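Local coordinates for alcohol dehydrogenase (Thermus sp., PDB 4CPD), which probably oxidises alcohols with NAD+ as hydride acceptor, as expected of a zinc-dependent medium-chain alcohol dehydrogenase, at residues V32-I37 / K340-V345; G83-A88 / A150-S155; K137-L142 / L305-R310; P144-F149 / Q312-V317. One frame throughout, in Å; residues are numbered along the deposited sequence.

Overall arrangement
Interaction 2 holds the zinc ligand Asp152 and the ring of Phe85 beside the nicotinamide of NAD, and each of the other three contacts touches it. Interaction 1, its centre about 15 Å away, is a pair of strands whose Lys340 side chain comes within about 6 Å of both the zinc and NAD. Interaction 4 touches both: Glu145 and Ile148 pack on Leu34, while Phe149 leads directly into segment 150-155. The centres of interactions 4 and 3 are about 11 Å apart, and Leu306 of interaction 3 packs on Pro313. The Leu306 side chain of interaction 3 stays about 11 Å from that of Asp152.

Interaction 1 (V32-I37 / K340-V345); sequences VHLAGI and KVLLVV
Ala35 and Leu343 face each other as a hydrogen-bonded antiparallel pair: Leu343 N reaches Ala35 O at 2.7 Å, and Ala35 N answers to Leu343 O at 3.1 Å. Val345 N adds a nearly straight bond to His33 O. A CA-H...O contact also joins Leu34 CA to Leu343 O at 3.3 Å. The apolar contact on the face of Ala35 and Leu343 is made mainly by the tip of Ile37, whose CD1 sits 3.8 Å from Leu343 CD1 and equally close to Val341 CG1. Lys340 supplies the polar end. Its chain bends at chi2 (66°), and NZ stands above the carbonyl plane of Ile37, 3.2 Å from Ile37 O, while it also forms a salt bridge with Glu60. A methionine in its place would probably leave Glu60 without its positive mate and Ile37 O without this donor. His33 and Leu34 form a classic beta bulge opposite Val62 of strand 60-68; strand 319-322 pairs parallel with 341-344, and helix 326-334 packs on Ile37 through Tyr330 and Phe333.

Interaction 2 (G83-A88 / A150-S155); sequences GPFHIA and AGDILS. With ZN (zinc ion), chain E; NAD (nicotinamide-adenine-dinucleotide), chain G.
Phe85 meets the carboxylate of Asp152 obliquely, CD2 lying 3.5 Å from Asp152 OD1 with ring and carboxylate planes 40° apart. Asp152 OD2 binds the zinc at 1.9 Å, and Cys38, His59 and a water fill out the coordination of what is probably the catalytic metal. Asp152 OD1 comes 3.4 Å from NAD C5N, on the nicotinamide. At the far end of the Phe85 ring, CZ approaches the carboxamide O7N of NAD edge-on at 3.7 Å; His86 ND1 lies over the centre of one ring face and the zinc-bound water over the other, toward the rim. An alanine in place of Phe85 would probably open a gap beside the Asp152 carboxylate and remove the ring edge that meets the NAD carboxamide. Further out, Phe85 N donates to Gly151 O at 3.0 Å, and Pro84 CA makes a CA-H...O contact with the same oxygen. Asp152 occupies the N-cap position of helix 153-163, Leu154 packs on helix 179-190, and Val295 of helix 295-307 touches Phe85.

Interaction 3 (K137-L142 / L305-R310); sequences KLPPNL and LLASGR
Leu142 turns its CG anti to its backbone N (chi1 171°), and chi2 of 71° then places CD1 against Leu306, 3.8 Å from Leu306 CB. The two leucine side chains meet at a slant, and Leu142 CD1 also lies 3.8 Å from Ala307 N, up against the helix backbone. Beside it, Pro139 meets the helix with CB, 3.9 Å from Ala307 CB, and with CG. Ala307 CB touches both that ring and, at 4.4 Å, Leu142 CB. No hydrogen bond spans the contact. A type I turn from Pro139 to Leu142 brings both side chains round to the end of helix 295-307, which follows the last strand of the six-stranded parallel sheet of the Rossmann fold. That helix closes in a Schellman motif: Gly309, with positive phi (81°), donates from N to Leu306 O at 2.9 Å, and Arg310 N makes a weak bond to Leu305 O. Deeper in, Leu306 also packs on Ala150, Arg146 and Pro313, and on Leu154 of helix 153-163, while Leu142 touches Ala147 of helix 144-147.

Interaction 4 (P144-F149 / Q312-V317); sequences PERAIF and QPERIV
Pro313 lies over one face of the Phe149 ring in a CH-pi contact, its CB 4.0 Å from the ring centroid and offset toward the rim. Within this pair the closest atoms are Pro313 CB and Phe149 CG, and the two side chains slide past each other in opposite directions. At the ring's far edge, near its plane, Val317 CG2 meets Phe149 CZ at 3.8 Å. Pro313 also carries the contact back toward the helix, with its CD 3.8 Å from Arg146 CG. Met183 of helix 179-190 packs on the same proline. Further out, Glu314 CB touches Glu145 O at 3.6 Å. The Arg146 chain bends at chi3 (-90°), which sets NE, and its guanidinium meets Glu314. There NH1 of Arg146 forms a salt bridge with Glu314 OE2, modelled at 2.5 Å, while Glu314 OE1 lies at the guanidinium edge, in its plane. Gln312 runs alongside the arginine, its amide plane only 16° from that of the guanidinium, and its OE1 accepts a bond from Arg315 NH1 at 2.8 Å. The contact joins helix 144-147 to the 3-10 segment 313-316. Glu145 OE2 stands 5.9 Å from Glu314 OE2, so Arg146 is likely to offset some of the repulsion between the two carboxylates and to keep Glu314 ionised at this partly exposed edge of the contact.

Interaction 1 (V32-I37 / K340-V345)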
loop_
_atom_site.group_PDB
_atom_site.type_symbol
_atom_site.label_atom_id
_atom_site.label_comp_id
_atom_site.label_asym_id
_atom_site.label_seq_id
_atom_site.Cartn_x
_atom_site.Cartn_y
_atom_site.Cartn_z
ATOM N N VAL A 32 16.893 -27.430 20.191
ATOM C CA VAL A 32 16.983 -27.216 18.757
ATOM C C VAL A 32 17.557 -28.438 18.055
ATOM O O VAL A 32 18.610 -28.952 18.423
ATOM C CB VAL A 32 17.899 -26.043 18.378
ATOM C CG1 VAL A 32 17.849 -25.819 16.864
ATOM C CG2 VAL A 32 17.523 -24.762 19.118
ATOM N N HIS A 33 16.880 -28.834 16.987
ATOM C CA HIS A 33 17.276 -29.955 16.121
ATOM C C HIS A 33 17.940 -29.427 14.835
ATOM O O HIS A 33 18.981 -29.912 14.428
ATOM C CB HIS A 33 15.993 -30.709 15.822
ATOM C CG HIS A 33 16.174 -32.001 15.118
ATOM N ND1 HIS A 33 15.854 -32.171 13.785
ATOM C CD2 HIS A 33 16.579 -33.208 15.568
ATOM C CE1 HIS A 33 16.068 -33.428 13.441
ATOM N NE2 HIS A 33 16.516 -34.077 14.503
ATOM N N LEU A 34 17.326 -28.429 14.197
ATOM C CA LEU A 34 17.879 -27.797 12.993
ATOM C C LEU A 34 17.827 -26.311 13.174
ATOM O O LEU A 34 16.877 -25.781 13.797
ATOM C CB LEU A 34 17.066 -28.123 11.731
ATOM C CG LEU A 34 17.147 -29.522 11.154
ATOM C CD1 LEU A 34 16.001 -29.804 10.188
ATOM C CD2 LEU A 34 18.490 -29.670 10.461
ATOM N N ALA A 35 18.839 -25.637 12.610
ATOM C CA ALA A 35 18.945 -24.192 12.695
ATOM C C ALA A 35 19.440 -23.680 11.378
ATOM O O ALA A 35 20.362 -24.213 10.819
ATOM C CB ALA A 35 19.861 -23.777 13.823
ATOM N N GLY A 36 18.805 -22.643 10.867
ATOM C CA GLY A 36 19.155 -22.143 9.561
ATOM C C GLY A 36 20.127 -20.988 9.655
ATOM O O GLY A 36 20.265 -20.337 10.716
ATOM N N ILE A 37 20.783 -20.748 8.520
ATOM C CA ILE A 37 21.467 -19.493 8.225
ATOM C C ILE A 37 20.679 -18.732 7.164
ATOM O O ILE A 37 20.457 -19.243 6.060
ATOM C CB ILE A 37 22.862 -19.736 7.687
ATOM C CG1 ILE A 37 23.677 -20.504 8.731
ATOM C CG2 ILE A 37 23.527 -18.410 7.362
ATOM C CD1 ILE A 37 24.942 -21.110 8.165
ATOM N N LYS A 340 21.011 -22.581 0.406
ATOM C CA LYS A 340 20.473 -22.529 1.739
ATOM C C LYS A 340 21.183 -23.539 2.603
ATOM O O LYS A 340 21.296 -24.711 2.231
ATOM C CB LYS A 340 18.980 -22.831 1.735
ATOM C CG LYS A 340 18.303 -22.715 3.104
ATOM C CD LYS A 340 18.299 -21.276 3.639
ATOM C CE LYS A 340 17.534 -21.167 4.943
ATOM N NZ LYS A 340 17.359 -19.761 5.361
ATOM N N VAL A 341 21.646 -23.067 3.759
ATOM C CA VAL A 341 22.359 -23.896 4.716
ATOM C C VAL A 341 21.509 -24.174 5.939
ATOM O O VAL A 341 20.960 -23.255 6.564
ATOM C CB VAL A 341 23.663 -23.235 5.193
ATOM C CG1 VAL A 341 24.442 -24.201 6.080
ATOM C CG2 VAL A 341 24.524 -22.836 4.012
ATOM N N LEU A 342 21.425 -25.444 6.286
ATOM C CA LEU A 342 20.744 -25.865 7.493
ATOM C C LEU A 342 21.763 -26.541 8.399
ATOM O O LEU A 342 22.535 -27.348 7.936
ATOM C CB LEU A 342 19.621 -26.827 7.120
ATOM C CG LEU A 342 18.214 -26.342 7.336
ATOM C CD1 LEU A 342 17.982 -24.982 6.746
ATOM C CD2 LEU A 342 17.218 -27.345 6.763
ATOM N N LEU A 343 21.780 -26.179 9.673
ATOM C CA LEU A 343 22.746 -26.715 10.635
ATOM C C LEU A 343 22.110 -27.847 11.459
ATOM O O LEU A 343 21.075 -27.661 12.099
ATOM C CB LEU A 343 23.233 -25.611 11.570
ATOM C CG LEU A 343 24.421 -24.720 11.155
ATOM C CD1 LEU A 343 24.606 -24.605 9.656
ATOM C CD2 LEU A 343 24.286 -23.339 11.803
ATOM N N VAL A 344 22.739 -29.016 11.448
ATOM C CA VAL A 344 22.272 -30.134 12.239
ATOM C C VAL A 344 22.887 -30.033 13.623
ATOM O O VAL A 344 24.102 -30.029 13.754
ATOM C CB VAL A 344 22.672 -31.483 11.641
ATOM C CG1 VAL A 344 22.008 -32.600 12.444
ATOM C CG2 VAL A 344 22.280 -31.553 10.171
ATOM N N VAL A 345 22.046 -29.928 14.645
ATOM C CA VAL A 345 22.531 -29.851 16.024
ATOM C C VAL A 345 22.268 -31.159 16.775
ATOM O O VAL A 345 21.124 -31.655 16.864
ATOM C CB VAL A 345 22.122 -28.533 16.784
ATOM C CG1 VAL A 345 21.200 -27.642 15.971
ATOM C CG2 VAL A 345 21.555 -28.796 18.171
HETATM O O HOH W 1 21.821 -20.200 4.290
#

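Interaction 2 (G83-A88 / A150-S155)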
loop_
_atom_site.group_PDB
_atom_site.type_symbol
_atom_site.label_atom_id
_atom_site.label_comp_id
_atom_site.label_asym_id
_atom_site.label_seq_id
_atom_site.Cartn_x
_atom_site.Cartn_y
_atom_site.Cartn_z
ATOM N N GLY A 83 8.706 -21.763 15.440
ATOM C CA GLY A 83 8.245 -20.443 15.882
ATOM C C GLY A 83 8.725 -19.371 14.946
ATOM O O GLY A 83 9.720 -19.566 14.255
ATOM N N PRO A 84 8.015 -18.245 14.904
ATOM C CA PRO A 84 8.468 -17.065 14.173
ATOM C C PRO A 84 9.846 -16.577 14.619
ATOM O O PRO A 84 10.193 -16.675 15.781
ATOM C CB PRO A 84 7.442 -16.010 14.544
ATOM C CG PRO A 84 6.221 -16.790 14.846
ATOM C CD PRO A 84 6.719 -18.006 15.556
ATOM N N PHE A 85 10.613 -16.048 13.682
ATOM C CA PHE A 85 11.893 -15.475 13.986
ATOM C C PHE A 85 11.819 -14.217 14.840
ATOM O O PHE A 85 12.828 -13.750 15.325
ATOM C CB PHE A 85 12.645 -15.183 12.694
ATOM C CG PHE A 85 12.115 -14.019 11.902
ATOM C CD1 PHE A 85 12.544 -12.718 12.161
ATOM C CD2 PHE A 85 11.259 -14.232 10.833
ATOM C CE1 PHE A 85 12.095 -11.653 11.394
ATOM C CE2 PHE A 85 10.800 -13.163 10.075
ATOM C CZ PHE A 85 11.224 -11.876 10.353
ATOM N N HIS A 86 10.644 -13.657 15.004
ATOM C CA HIS A 86 10.515 -12.478 15.787
ATOM C C HIS A 86 9.468 -12.735 16.858
ATOM O O HIS A 86 8.522 -13.442 16.627
ATOM C CB HIS A 86 10.139 -11.293 14.894
ATOM C CG HIS A 86 8.783 -11.418 14.274
ATOM N ND1 HIS A 86 8.557 -12.140 13.127
ATOM C CD2 HIS A 86 7.583 -10.905 14.636
ATOM C CE1 HIS A 86 7.279 -12.060 12.803
ATOM N NE2 HIS A 86 6.662 -11.331 13.708
ATOM N N ILE A 87 9.637 -12.128 18.026
ATOM C CA ILE A 87 8.801 -12.429 19.168
ATOM C C ILE A 87 7.806 -11.332 19.391
ATOM O O ILE A 87 8.000 -10.217 18.939
ATOM C CB ILE A 87 9.625 -12.647 20.460
ATOM C CG1 ILE A 87 10.345 -11.365 20.894
ATOM C CG2 ILE A 87 10.679 -13.713 20.242
ATOM C CD1 ILE A 87 10.664 -11.330 22.384
ATOM N N ALA A 88 6.755 -11.674 20.122
ATOM C CA ALA A 88 5.610 -10.826 20.300
ATOM C C ALA A 88 4.958 -11.174 21.610
ATOM O O ALA A 88 5.025 -12.309 22.042
ATOM C CB ALA A 88 4.626 -10.996 19.164
ATOM N N ALA A 150 8.528 -22.365 7.838
ATOM C CA ALA A 150 7.348 -21.656 8.305
ATOM C C ALA A 150 7.676 -20.517 9.269
ATOM O O ALA A 150 6.922 -19.531 9.353
ATOM C CB ALA A 150 6.391 -22.627 8.965
ATOM N N GLY A 151 8.778 -20.666 10.001
ATOM C CA GLY A 151 9.140 -19.690 11.003
ATOM C C GLY A 151 9.725 -18.405 10.457
ATOM O O GLY A 151 9.716 -17.375 11.183
ATOM N N ASP A 152 10.212 -18.439 9.202
ATOM C CA ASP A 152 10.882 -17.245 8.652
ATOM C C ASP A 152 10.653 -17.080 7.164
ATOM O O ASP A 152 9.687 -16.440 6.780
ATOM C CB ASP A 152 12.367 -17.251 9.060
ATOM C CG ASP A 152 13.129 -16.098 8.542
ATOM O OD1 ASP A 152 12.584 -15.277 7.779
ATOM O OD2 ASP A 152 14.325 -16.034 8.876
ATOM N N ILE A 153 11.504 -17.642 6.324
ATOM C CA ILE A 153 11.503 -17.220 4.914
ATOM C C ILE A 153 10.247 -17.584 4.066
ATOM O O ILE A 153 9.892 -16.855 3.143
ATOM C CB ILE A 153 12.763 -17.665 4.183
ATOM C CG1 ILE A 153 12.899 -19.180 4.211
ATOM C CG2 ILE A 153 14.004 -17.033 4.800
ATOM C CD1 ILE A 153 13.852 -19.652 3.131
ATOM N N LEU A 154 9.571 -18.686 4.392
ATOM C CA LEU A 154 8.352 -19.051 3.687
ATOM C C LEU A 154 7.197 -18.137 4.092
ATOM O O LEU A 154 6.460 -17.635 3.260
ATOM C CB LEU A 154 7.988 -20.523 3.925
ATOM C CG LEU A 154 6.714 -21.013 3.243
ATOM C CD1 LEU A 154 6.725 -20.675 1.754
ATOM C CD2 LEU A 154 6.546 -22.496 3.433
ATOM N N SER A 155 7.031 -17.919 5.383
ATOM C CA SER A 155 5.952 -17.046 5.853
ATOM C C SER A 155 6.186 -15.587 5.428
ATOM O O SER A 155 5.246 -14.833 5.270
ATOM C CB SER A 155 5.823 -17.158 7.368
ATOM O OG SER A 155 5.399 -18.456 7.734
HETATM ZN ZN ZN E . 15.643 -14.674 8.577
HETATM P PA NAD G . 20.131 -13.679 -0.306
HETATM O O1A NAD G . 20.623 -15.109 -0.069
HETATM O O2A NAD G . 21.122 -12.523 -0.205
HETATM O O5B NAD G . 19.330 -13.510 -1.702
HETATM C C5B NAD G . 19.409 -12.299 -2.452
HETATM C C4B NAD G . 19.264 -12.599 -3.941
HETATM O O4B NAD G . 19.027 -11.384 -4.663
HETATM C C3B NAD G . 20.538 -13.237 -4.506
HETATM O O3B NAD G . 20.272 -14.342 -5.384
HETATM C C2B NAD G . 21.172 -12.128 -5.296
HETATM O O2B NAD G . 21.949 -12.627 -6.389
HETATM C C1B NAD G . 19.949 -11.356 -5.750
HETATM N N9A NAD G . 20.321 -9.983 -6.091
HETATM C C8A NAD G . 21.151 -9.201 -5.372
HETATM N N7A NAD G . 21.275 -8.002 -5.990
HETATM C C5A NAD G . 20.514 -8.019 -7.108
HETATM C C6A NAD G . 20.187 -7.077 -8.197
HETATM N N6A NAD G . 20.736 -5.852 -8.175
HETATM N N1A NAD G . 19.348 -7.467 -9.193
HETATM C C2A NAD G . 18.800 -8.698 -9.205
HETATM N N3A NAD G . 19.057 -9.610 -8.237
HETATM C C4A NAD G . 19.885 -9.336 -7.182
HETATM O O3 NAD G . 18.956 -13.329 0.757
HETATM P PN NAD G . 17.598 -14.150 1.086
HETATM O O1N NAD G . 17.999 -15.141 2.161
HETATM O O2N NAD G . 16.847 -14.540 -0.192
HETATM O O5D NAD G . 16.701 -12.969 1.731
HETATM C C5D NAD G . 16.045 -12.071 0.814
HETATM C C4D NAD G . 15.913 -10.627 1.293
HETATM O O4D NAD G . 14.741 -10.534 2.114
HETATM C C3D NAD G . 17.085 -10.129 2.140
HETATM O O3D NAD G . 17.256 -8.722 1.897
HETATM C C2D NAD G . 16.643 -10.435 3.574
HETATM O O2D NAD G . 17.298 -9.667 4.616
HETATM C C1D NAD G . 15.145 -10.151 3.447
HETATM N N1N NAD G . 14.315 -10.797 4.477
HETATM C C2N NAD G . 13.334 -10.026 4.955
HETATM C C3N NAD G . 12.456 -10.475 5.931
HETATM C C7N NAD G . 11.392 -9.506 6.361
HETATM O O7N NAD G . 10.899 -9.556 7.476
HETATM N N7N NAD G . 10.988 -8.595 5.455
HETATM C C4N NAD G . 12.598 -11.782 6.426
HETATM C C5N NAD G . 13.629 -12.584 5.920
HETATM C C6N NAD G . 14.486 -12.066 4.935
HETATM O O HOH W 2 14.612 -12.425 8.669
#

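Interaction 3 (K137-L142 / L305-R310)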
loop_
_atom_site.group_PDB
_atom_site.type_symbol
_atom_site.label_atom_id
_atom_site.label_comp_id
_atom_site.label_asym_id
_atom_site.label_seq_id
_atom_site.Cartn_x
_atom_site.Cartn_y
_atom_site.Cartn_z
ATOM N N LYS A 137 3.074 -26.153 17.702
ATOM C CA LYS A 137 3.203 -27.602 17.569
ATOM C C LYS A 137 3.225 -27.914 16.099
ATOM O O LYS A 137 2.485 -27.305 15.355
ATOM C CB LYS A 137 2.005 -28.324 18.183
ATOM C CG LYS A 137 2.144 -28.720 19.649
ATOM C CD LYS A 137 1.218 -29.897 20.004
ATOM C CE LYS A 137 1.758 -31.251 19.497
ATOM N NZ LYS A 137 1.309 -32.434 20.305
ATOM N N LEU A 138 4.084 -28.832 15.678
ATOM C CA LEU A 138 4.043 -29.372 14.313
ATOM C C LEU A 138 2.850 -30.284 14.138
ATOM O O LEU A 138 2.536 -31.084 15.023
ATOM C CB LEU A 138 5.304 -30.158 13.976
ATOM C CG LEU A 138 6.420 -29.319 13.369
ATOM C CD1 LEU A 138 6.777 -28.140 14.248
ATOM C CD2 LEU A 138 7.655 -30.149 13.108
ATOM N N PRO A 139 2.161 -30.158 12.992
ATOM C CA PRO A 139 1.154 -31.164 12.703
ATOM C C PRO A 139 1.808 -32.530 12.573
ATOM O O PRO A 139 2.957 -32.602 12.177
ATOM C CB PRO A 139 0.579 -30.709 11.363
ATOM C CG PRO A 139 0.814 -29.240 11.315
ATOM C CD PRO A 139 2.105 -29.023 12.047
ATOM N N PRO A 140 1.061 -33.602 12.868
ATOM C CA PRO A 140 1.659 -34.930 13.094
ATOM C C PRO A 140 2.506 -35.509 11.929
ATOM O O PRO A 140 3.435 -36.276 12.170
ATOM C CB PRO A 140 0.438 -35.817 13.412
ATOM C CG PRO A 140 -0.750 -35.085 12.866
ATOM C CD PRO A 140 -0.415 -33.630 12.934
ATOM N N ASN A 141 2.224 -35.132 10.690
ATOM C CA ASN A 141 2.918 -35.767 9.571
ATOM C C ASN A 141 3.869 -34.877 8.796
ATOM O O ASN A 141 3.920 -34.935 7.566
ATOM C CB ASN A 141 1.891 -36.388 8.614
ATOM C CG ASN A 141 2.255 -37.813 8.245
ATOM O OD1 ASN A 141 2.748 -38.574 9.095
ATOM N ND2 ASN A 141 2.032 -38.185 6.985
ATOM N N LEU A 142 4.635 -34.067 9.517
ATOM C CA LEU A 142 5.427 -33.013 8.874
ATOM C C LEU A 142 6.883 -33.092 9.324
ATOM O O LEU A 142 7.196 -33.071 10.525
ATOM C CB LEU A 142 4.830 -31.643 9.205
ATOM C CG LEU A 142 5.623 -30.395 8.796
ATOM C CD1 LEU A 142 5.565 -30.257 7.309
ATOM C CD2 LEU A 142 5.077 -29.130 9.440
ATOM N N LEU A 305 -0.294 -25.969 4.786
ATOM C CA LEU A 305 0.118 -26.208 3.420
ATOM C C LEU A 305 1.338 -27.150 3.376
ATOM O O LEU A 305 1.456 -28.017 2.482
ATOM C CB LEU A 305 0.434 -24.889 2.695
ATOM C CG LEU A 305 -0.724 -23.995 2.266
ATOM C CD1 LEU A 305 -0.174 -22.666 1.813
ATOM C CD2 LEU A 305 -1.497 -24.578 1.116
ATOM N N LEU A 306 2.247 -26.963 4.327
ATOM C CA LEU A 306 3.447 -27.777 4.384
ATOM C C LEU A 306 3.057 -29.218 4.720
ATOM O O LEU A 306 3.452 -30.166 4.051
ATOM C CB LEU A 306 4.385 -27.228 5.437
ATOM C CG LEU A 306 5.055 -25.905 5.089
ATOM C CD1 LEU A 306 5.826 -25.392 6.296
ATOM C CD2 LEU A 306 6.014 -26.073 3.928
ATOM N N ALA A 307 2.228 -29.353 5.737
ATOM C CA ALA A 307 1.815 -30.662 6.198
ATOM C C ALA A 307 1.131 -31.440 5.090
ATOM O O ALA A 307 1.220 -32.654 5.050
ATOM C CB ALA A 307 0.917 -30.568 7.437
ATOM N N SER A 308 0.487 -30.750 4.168
ATOM C CA SER A 308 -0.286 -31.435 3.165
ATOM C C SER A 308 0.496 -31.607 1.894
ATOM O O SER A 308 -0.056 -32.019 0.891
ATOM C CB SER A 308 -1.549 -30.641 2.877
ATOM O OG SER A 308 -1.243 -29.434 2.199
ATOM N N GLY A 309 1.764 -31.226 1.907
ATOM C CA GLY A 309 2.612 -31.422 0.740
ATOM C C GLY A 309 2.505 -30.420 -0.381
ATOM O O GLY A 309 3.318 -30.457 -1.308
ATOM N N ARG A 310 1.584 -29.472 -0.284
ATOM C CA ARG A 310 1.427 -28.447 -1.335
ATOM C C ARG A 310 2.660 -27.598 -1.533
ATOM O O ARG A 310 2.911 -27.109 -2.627
ATOM C CB ARG A 310 0.229 -27.531 -1.062
ATOM C CG ARG A 310 -1.072 -28.283 -0.751
ATOM C CD ARG A 310 -1.666 -29.017 -1.943
ATOM N NE ARG A 310 -2.461 -28.083 -2.719
ATOM C CZ ARG A 310 -2.114 -27.572 -3.896
ATOM N NH1 ARG A 310 -0.987 -27.925 -4.512
ATOM N NH2 ARG A 310 -2.922 -26.704 -4.474
#

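Interaction 4 (P144-F149 / Q312-V317)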
loop_
_atom_site.group_PDB
_atom_site.type_symbol
_atom_site.label_atom_id
_atom_site.label_comp_id
_atom_site.label_asym_id
_atom_site.label_seq_id
_atom_site.Cartn_x
_atom_site.Cartn_y
_atom_site.Cartn_z
ATOM N N PRO A 144 10.589 -31.982 10.251
ATOM C CA PRO A 144 11.239 -30.766 10.773
ATOM C C PRO A 144 11.973 -29.965 9.709
ATOM O O PRO A 144 11.993 -28.747 9.781
ATOM C CB PRO A 144 12.257 -31.300 11.785
ATOM C CG PRO A 144 11.736 -32.647 12.186
ATOM C CD PRO A 144 10.932 -33.183 11.027
ATOM N N GLU A 145 12.572 -30.622 8.729
ATOM C CA GLU A 145 13.313 -29.892 7.712
ATOM C C GLU A 145 12.382 -29.143 6.789
ATOM O O GLU A 145 12.775 -28.182 6.156
ATOM C CB GLU A 145 14.294 -30.790 6.926
ATOM C CG GLU A 145 13.705 -31.899 6.074
ATOM C CD GLU A 145 13.268 -33.148 6.852
ATOM O OE1 GLU A 145 13.172 -33.136 8.111
ATOM O OE2 GLU A 145 12.974 -34.160 6.181
ATOM N N ARG A 146 11.135 -29.582 6.701
ATOM C CA ARG A 146 10.128 -28.835 5.937
ATOM C C ARG A 146 9.583 -27.726 6.814
ATOM O O ARG A 146 9.485 -26.585 6.372
ATOM C CB ARG A 146 8.977 -29.745 5.487
ATOM C CG ARG A 146 8.250 -29.233 4.257
ATOM C CD ARG A 146 6.806 -29.718 4.117
ATOM N NE ARG A 146 6.440 -30.963 3.387
ATOM C CZ ARG A 146 7.027 -31.516 2.318
ATOM N NH1 ARG A 146 8.115 -31.034 1.750
ATOM N NH2 ARG A 146 6.492 -32.608 1.814
ATOM N N ALA A 147 9.260 -28.075 8.063
ATOM C CA ALA A 147 8.605 -27.154 8.987
ATOM C C ALA A 147 9.408 -25.904 9.259
ATOM O O ALA A 147 8.829 -24.822 9.457
ATOM C CB ALA A 147 8.278 -27.835 10.313
ATOM N N ILE A 148 10.722 -26.031 9.297
ATOM C CA ILE A 148 11.535 -24.901 9.757
ATOM C C ILE A 148 11.264 -23.612 8.969
ATOM O O ILE A 148 11.269 -22.530 9.527
ATOM C CB ILE A 148 13.034 -25.234 9.799
ATOM C CG1 ILE A 148 13.827 -24.047 10.340
ATOM C CG2 ILE A 148 13.559 -25.620 8.426
ATOM C CD1 ILE A 148 15.233 -24.414 10.745
ATOM N N PHE A 149 10.941 -23.748 7.704
ATOM C CA PHE A 149 10.714 -22.598 6.823
ATOM C C PHE A 149 9.502 -21.744 7.184
ATOM O O PHE A 149 9.477 -20.528 6.943
ATOM C CB PHE A 149 10.622 -23.080 5.405
ATOM C CG PHE A 149 11.900 -23.673 4.918
ATOM C CD1 PHE A 149 12.215 -24.990 5.148
ATOM C CD2 PHE A 149 12.829 -22.881 4.311
ATOM C CE1 PHE A 149 13.424 -25.517 4.719
ATOM C CE2 PHE A 149 14.036 -23.402 3.865
ATOM C CZ PHE A 149 14.333 -24.731 4.068
ATOM N N GLN A 312 6.995 -27.479 -0.684
ATOM C CA GLN A 312 8.161 -28.295 -0.373
ATOM C C GLN A 312 9.407 -27.441 -0.339
ATOM O O GLN A 312 10.310 -27.615 -1.139
ATOM C CB GLN A 312 8.287 -29.394 -1.418
ATOM C CG GLN A 312 6.943 -30.012 -1.737
ATOM C CD GLN A 312 7.078 -31.284 -2.521
ATOM O OE1 GLN A 312 7.878 -31.366 -3.459
ATOM N NE2 GLN A 312 6.288 -32.296 -2.148
ATOM N N PRO A 313 9.458 -26.514 0.609
ATOM C CA PRO A 313 10.571 -25.579 0.639
ATOM C C PRO A 313 11.927 -26.213 0.864
ATOM O O PRO A 313 12.909 -25.682 0.380
ATOM C CB PRO A 313 10.243 -24.692 1.846
ATOM C CG PRO A 313 9.362 -25.538 2.731
ATOM C CD PRO A 313 8.545 -26.355 1.766
ATOM N N GLU A 314 11.988 -27.319 1.605
ATOM C CA GLU A 314 13.281 -27.996 1.881
ATOM C C GLU A 314 14.078 -28.374 0.617
ATOM O O GLU A 314 15.295 -28.531 0.681
ATOM C CB GLU A 314 13.120 -29.244 2.782
ATOM C CG GLU A 314 12.587 -30.491 2.086
ATOM C CD GLU A 314 11.094 -30.443 1.866
ATOM O OE1 GLU A 314 10.460 -29.363 2.081
ATOM O OE2 GLU A 314 10.550 -31.498 1.485
ATOM N N ARG A 315 13.412 -28.487 -0.525
ATOM C CA ARG A 315 14.125 -28.753 -1.759
ATOM C C ARG A 315 15.242 -27.738 -2.048
ATOM O O ARG A 315 16.153 -28.015 -2.809
ATOM C CB ARG A 315 13.175 -28.780 -2.961
ATOM C CG ARG A 315 11.913 -29.588 -2.783
ATOM C CD ARG A 315 11.358 -30.016 -4.127
ATOM N NE ARG A 315 12.029 -31.248 -4.557
ATOM C CZ ARG A 315 11.476 -32.462 -4.616
ATOM N NH1 ARG A 315 10.194 -32.654 -4.307
ATOM N NH2 ARG A 315 12.215 -33.501 -4.999
ATOM N N ILE A 316 15.182 -26.550 -1.488
ATOM C CA ILE A 316 16.223 -25.573 -1.810
ATOM C C ILE A 316 17.459 -25.720 -0.933
ATOM O O ILE A 316 18.470 -25.076 -1.179
ATOM C CB ILE A 316 15.726 -24.115 -1.768
ATOM C CG1 ILE A 316 15.542 -23.639 -0.336
ATOM C CG2 ILE A 316 14.427 -23.981 -2.555
ATOM C CD1 ILE A 316 15.783 -22.151 -0.212
ATOM N N VAL A 317 17.393 -26.576 0.073
ATOM C CA VAL A 317 18.550 -26.802 0.941
ATOM C C VAL A 317 19.688 -27.457 0.139
ATOM O O VAL A 317 19.548 -28.588 -0.335
ATOM C CB VAL A 317 18.208 -27.689 2.153
ATOM C CG1 VAL A 317 19.449 -27.887 3.009
ATOM C CG2 VAL A 317 17.109 -27.043 2.962
#